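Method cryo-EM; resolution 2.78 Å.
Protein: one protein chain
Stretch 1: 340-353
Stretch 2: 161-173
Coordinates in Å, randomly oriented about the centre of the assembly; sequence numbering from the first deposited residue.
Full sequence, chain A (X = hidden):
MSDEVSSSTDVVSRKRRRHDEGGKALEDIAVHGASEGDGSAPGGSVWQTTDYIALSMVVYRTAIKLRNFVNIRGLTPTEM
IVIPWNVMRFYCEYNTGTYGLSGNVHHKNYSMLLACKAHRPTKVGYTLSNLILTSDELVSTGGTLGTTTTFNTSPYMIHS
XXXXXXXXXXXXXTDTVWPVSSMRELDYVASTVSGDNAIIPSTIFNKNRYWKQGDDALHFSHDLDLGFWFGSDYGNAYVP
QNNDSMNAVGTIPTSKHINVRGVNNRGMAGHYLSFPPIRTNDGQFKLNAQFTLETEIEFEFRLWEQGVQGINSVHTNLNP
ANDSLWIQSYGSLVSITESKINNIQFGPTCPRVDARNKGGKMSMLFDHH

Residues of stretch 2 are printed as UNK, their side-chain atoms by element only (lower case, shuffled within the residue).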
# COMPACT_ATOMS: atom_id res chain seq x y z
N LYS A 340 -104.42 9.91 41.04
CA LYS A 340 -104.52 9.16 39.79
C LYS A 340 -103.99 10.00 38.64
O LYS A 340 -104.35 11.17 38.50
CB LYS A 340 -105.97 8.76 39.57
CG LYS A 340 -106.46 7.83 40.66
CD LYS A 340 -107.93 7.52 40.57
CE LYS A 340 -108.31 6.46 41.59
NZ LYS A 340 -108.29 7.00 42.98
N ILE A 341 -103.14 9.40 37.82
CA ILE A 341 -102.55 10.08 36.67
C ILE A 341 -103.59 10.16 35.57
O ILE A 341 -104.15 9.15 35.15
CB ILE A 341 -101.29 9.35 36.18
CG1 ILE A 341 -100.23 9.31 37.27
CG2 ILE A 341 -100.74 10.03 34.97
CD1 ILE A 341 -99.06 8.46 36.93
N ASN A 342 -103.85 11.37 35.09
CA ASN A 342 -104.86 11.57 34.06
C ASN A 342 -104.34 11.15 32.69
O ASN A 342 -105.04 10.46 31.94
CB ASN A 342 -105.28 13.03 34.03
CG ASN A 342 -106.05 13.42 35.25
OD1 ASN A 342 -106.67 12.58 35.89
ND2 ASN A 342 -106.01 14.70 35.60
N ASN A 343 -103.13 11.55 32.36
CA ASN A 343 -102.50 11.18 31.11
C ASN A 343 -101.00 11.33 31.28
O ASN A 343 -100.54 12.00 32.20
CB ASN A 343 -103.04 12.01 29.94
CG ASN A 343 -102.84 13.50 30.13
OD1 ASN A 343 -101.80 13.95 30.58
ND2 ASN A 343 -103.88 14.26 29.82
N ILE A 344 -100.26 10.70 30.39
CA ILE A 344 -98.81 10.82 30.36
C ILE A 344 -98.41 11.37 29.00
O ILE A 344 -98.76 10.79 27.97
CB ILE A 344 -98.10 9.49 30.66
CG1 ILE A 344 -98.35 9.08 32.10
CG2 ILE A 344 -96.62 9.62 30.42
CD1 ILE A 344 -97.85 7.70 32.43
N GLN A 345 -97.70 12.48 29.01
CA GLN A 345 -97.13 13.10 27.83
C GLN A 345 -95.69 12.63 27.68
O GLN A 345 -95.00 12.40 28.68
CB GLN A 345 -97.16 14.61 27.98
CG GLN A 345 -98.54 15.17 28.09
CD GLN A 345 -98.54 16.61 28.50
OE1 GLN A 345 -97.60 17.07 29.15
NE2 GLN A 345 -99.58 17.34 28.13
N PHE A 346 -95.24 12.46 26.44
CA PHE A 346 -93.87 12.01 26.23
C PHE A 346 -93.02 13.05 25.50
O PHE A 346 -92.12 13.62 26.13
CB PHE A 346 -93.84 10.65 25.56
CG PHE A 346 -94.24 9.55 26.48
CD1 PHE A 346 -93.37 9.13 27.47
CD2 PHE A 346 -95.46 8.93 26.36
CE1 PHE A 346 -93.72 8.13 28.32
CE2 PHE A 346 -95.81 7.92 27.22
CZ PHE A 346 -94.93 7.52 28.19
N GLY A 347 -93.23 13.30 24.22
CA GLY A 347 -92.45 14.33 23.60
C GLY A 347 -90.97 14.00 23.50
O GLY A 347 -90.14 14.59 24.18
N PRO A 348 -90.62 12.99 22.70
CA PRO A 348 -89.21 12.64 22.53
C PRO A 348 -88.41 13.81 21.99
O PRO A 348 -88.93 14.82 21.52
CB PRO A 348 -89.26 11.51 21.51
CG PRO A 348 -90.49 11.75 20.76
CD PRO A 348 -91.47 12.25 21.76
N THR A 349 -87.09 13.68 22.09
CA THR A 349 -86.23 14.55 21.32
C THR A 349 -86.41 14.19 19.85
O THR A 349 -86.12 13.06 19.45
CB THR A 349 -84.77 14.37 21.75
OG1 THR A 349 -84.63 14.74 23.13
CG2 THR A 349 -83.88 15.23 20.94
N CYS A 350 -86.87 15.13 19.06
CA CYS A 350 -87.36 14.78 17.75
C CYS A 350 -86.20 14.60 16.79
O CYS A 350 -85.37 15.51 16.65
CB CYS A 350 -88.31 15.84 17.23
SG CYS A 350 -89.02 15.48 15.62
N PRO A 351 -86.09 13.45 16.12
CA PRO A 351 -84.99 13.27 15.17
C PRO A 351 -85.09 14.18 13.96
O PRO A 351 -84.06 14.47 13.35
CB PRO A 351 -85.11 11.80 14.77
CG PRO A 351 -86.53 11.47 15.01
CD PRO A 351 -86.93 12.25 16.21
N ARG A 352 -86.27 14.66 13.61
CA ARG A 352 -86.43 15.56 12.48
C ARG A 352 -86.31 17.02 12.85
O ARG A 352 -86.33 17.87 11.96
CB ARG A 352 -87.77 15.29 11.79
CG ARG A 352 -87.76 14.00 11.01
CD ARG A 352 -89.09 13.69 10.40
NE ARG A 352 -90.10 13.45 11.41
CZ ARG A 352 -91.34 13.09 11.13
NH1 ARG A 352 -91.71 12.91 9.88
NH2 ARG A 352 -92.21 12.90 12.11
N VAL A 353 -86.18 17.34 14.13
CA VAL A 353 -85.72 18.66 14.53
C VAL A 353 -84.28 18.83 14.08
O VAL A 353 -83.50 17.87 14.05
CB VAL A 353 -85.88 18.85 16.05
CG1 VAL A 353 -85.09 20.03 16.53
CG2 VAL A 353 -87.32 19.07 16.37
N UNK A 161 -90.00 1.83 21.98
CA UNK A 161 -89.63 3.22 22.18
C UNK A 161 -90.27 4.01 21.06
O UNK A 161 -90.07 3.70 19.88
c UNK A 161 -85.99 2.68 23.28
c UNK A 161 -87.78 4.87 22.27
c UNK A 161 -87.47 2.67 23.33
c UNK A 161 -88.11 3.42 22.18
N UNK A 162 -91.03 5.04 21.40
CA UNK A 162 -91.73 5.80 20.39
C UNK A 162 -90.92 7.06 20.13
O UNK A 162 -91.08 8.07 20.81
o UNK A 162 -95.13 7.13 20.13
c UNK A 162 -94.00 6.71 19.81
c UNK A 162 -93.14 6.13 20.87
o UNK A 162 -93.56 6.76 18.64
N UNK A 163 -90.09 7.01 19.10
CA UNK A 163 -89.20 8.09 18.70
C UNK A 163 -89.88 9.09 17.80
O UNK A 163 -89.68 10.30 17.95
o UNK A 163 -87.12 7.09 20.16
o UNK A 163 -86.28 5.93 18.51
c UNK A 163 -87.97 7.51 18.01
c UNK A 163 -87.05 6.80 18.96
N UNK A 164 -90.68 8.60 16.86
CA UNK A 164 -91.44 9.46 15.98
C UNK A 164 -92.65 10.07 16.67
O UNK A 164 -93.32 10.91 16.07
n UNK A 164 -90.54 9.74 12.06
o UNK A 164 -89.00 9.86 13.68
c UNK A 164 -90.71 8.21 13.90
c UNK A 164 -90.01 9.35 13.21
c UNK A 164 -91.87 8.67 14.75
N UNK A 165 -92.92 9.67 17.91
CA UNK A 165 -94.04 10.18 18.69
C UNK A 165 -95.37 9.93 17.97
O UNK A 165 -96.13 10.84 17.66
c UNK A 165 -93.86 11.65 19.03
n UNK A 165 -95.52 14.22 21.11
c UNK A 165 -94.60 13.60 20.41
c UNK A 165 -94.89 12.20 19.99
o UNK A 165 -93.54 14.12 20.10
N UNK A 166 -95.61 8.65 17.67
CA UNK A 166 -96.95 8.25 17.26
C UNK A 166 -97.97 8.66 18.30
O UNK A 166 -99.06 9.14 17.97
c UNK A 166 -97.00 6.74 17.03
s UNK A 166 -95.91 6.14 15.74
N UNK A 167 -97.63 8.49 19.57
CA UNK A 167 -98.49 8.82 20.69
C UNK A 167 -97.90 10.03 21.39
O UNK A 167 -96.84 9.94 22.02
c UNK A 167 -99.69 6.59 21.35
c UNK A 167 -99.43 5.92 20.03
c UNK A 167 -99.68 5.56 22.45
c UNK A 167 -98.63 7.64 21.65
N UNK A 168 -98.57 11.17 21.27
CA UNK A 168 -98.12 12.38 21.95
C UNK A 168 -98.50 12.35 23.42
O UNK A 168 -97.67 12.63 24.29
c UNK A 168 -98.72 13.60 21.27
o UNK A 168 -98.38 14.78 21.97
N UNK A 169 -99.74 12.00 23.70
CA UNK A 169 -100.29 11.96 25.03
C UNK A 169 -101.04 10.65 25.18
O UNK A 169 -101.69 10.20 24.23
c UNK A 169 -102.10 15.68 26.68
n UNK A 169 -103.10 16.77 26.82
c UNK A 169 -102.76 14.34 26.77
c UNK A 169 -101.77 13.22 26.66
c UNK A 169 -101.22 13.14 25.28
N UNK A 170 -100.93 10.04 26.35
CA UNK A 170 -101.38 8.67 26.55
C UNK A 170 -102.32 8.64 27.73
O UNK A 170 -102.00 9.14 28.81
c UNK A 170 -100.66 6.37 27.06
c UNK A 170 -100.18 7.73 26.78
c UNK A 170 -99.29 7.72 25.56
N UNK A 171 -103.48 8.04 27.54
CA UNK A 171 -104.51 7.98 28.55
C UNK A 171 -104.72 6.55 29.02
O UNK A 171 -104.46 5.60 28.28
c UNK A 171 -106.18 10.92 28.55
c UNK A 171 -105.46 11.69 26.02
c UNK A 171 -105.82 12.62 26.95
c UNK A 171 -105.83 9.96 27.63
c UNK A 171 -105.84 8.51 28.00
c UNK A 171 -105.47 10.36 26.36
c UNK A 171 -106.18 12.25 28.22
o UNK A 171 -105.81 13.95 26.61
N UNK A 172 -105.18 6.36 30.25
CA UNK A 172 -105.55 5.01 30.69
C UNK A 172 -106.77 4.50 29.94
O UNK A 172 -107.52 5.25 29.32
c UNK A 172 -106.17 6.61 32.32
c UNK A 172 -105.32 7.33 31.34
c UNK A 172 -105.85 5.19 32.18
N UNK A 173 -106.96 3.19 30.01
CA UNK A 173 -108.14 2.58 29.43
C UNK A 173 -109.39 3.06 30.15
O UNK A 173 -109.33 3.60 31.25
c UNK A 173 -108.07 1.06 29.52
c UNK A 173 -106.91 -1.00 29.06
n UNK A 173 -108.13 -3.12 29.44
c UNK A 173 -108.24 -1.72 28.97
c UNK A 173 -107.06 0.43 28.63

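Position 161 carries four carbons, forked at the first, with one arm two carbons long: Ile161, a beta-branched residue suited to its strand, out of reach of stretch 1. At 162 two carbons end in two oxygens, a carboxylate that accepts hydrogen bonds from the backbone N of 166 and of 167; Asp162 thus pins the loop that follows it. Position 163 has the same atoms. This is Asp163, whose backbone O lies 3.3 Å from Pro348 CG while its carboxylate is hydrogen-bonded elsewhere in the structure.

At 164 three carbons end in one oxygen and one nitrogen, an amide. The CA-to-CB bond points away, yet two m rotamers bring the end of Gln164 back: its OE1 is 3.2 Å from Pro351 CG, and its NE2 lies over one face of the Arg352 guanidinium, 3.6 Å from Arg352 CZ. Position 165 has the same composition but is extended and points toward stretch 1. Gln165 reaches Pro348, with OE1 3.2 Å from Pro348 CD.

One carbon and a sulfur at 166 give Cys166, small and out of contact. At 167 four carbons fork at the second, which is Leu167; its side chain makes no contact with stretch 1. A single carbon and an oxygen at 168 make Ser168. Its CA-to-CB bond points away, leaving the backbone to work: Phe346 N donates to Ser168 O at 3.2 Å.

At 169 four carbons in a row end in nitrogen: Lys169. Its long aliphatic part lies along two amides, with Lys169 CD 3.3 Å from Asn343 ND2 and Lys169 CE 3.3 Å from Gln345 NE2. Position 170 has one carbon bearing two others: Val170, beta-branched as strands favour and buried, with CG2 at the edge of the Phe346 ring, 3.9 Å from Phe346 CE2.

At 171 one carbon leads to a six-carbon ring bearing an oxygen. Tyr171 offers its ring face to Asn343 CB, 3.9 Å from the centroid, a CH-pi contact. Three carbons close onto the backbone N at 172, so this is Pro172; its CD, where an amide hydrogen would otherwise be, packs 3.2 Å from Asn342 O. At 173 four carbons in a row end in nitrogen: Lys173, beyond reach of stretch 1.

The contact joins a short antiparallel pairing to a packing of loops. Ile344 N donates to Val170 O and Val170 N to Ile344 O, both at 2.8 Å. Lys169 and Gln345 share one sheet face, Val170 and Ile344 the other. Beyond Gly347, prolines meet backbone oxygens and glutamine amides.

Stretch 2 161-173: IDDQQCLSKVYPK
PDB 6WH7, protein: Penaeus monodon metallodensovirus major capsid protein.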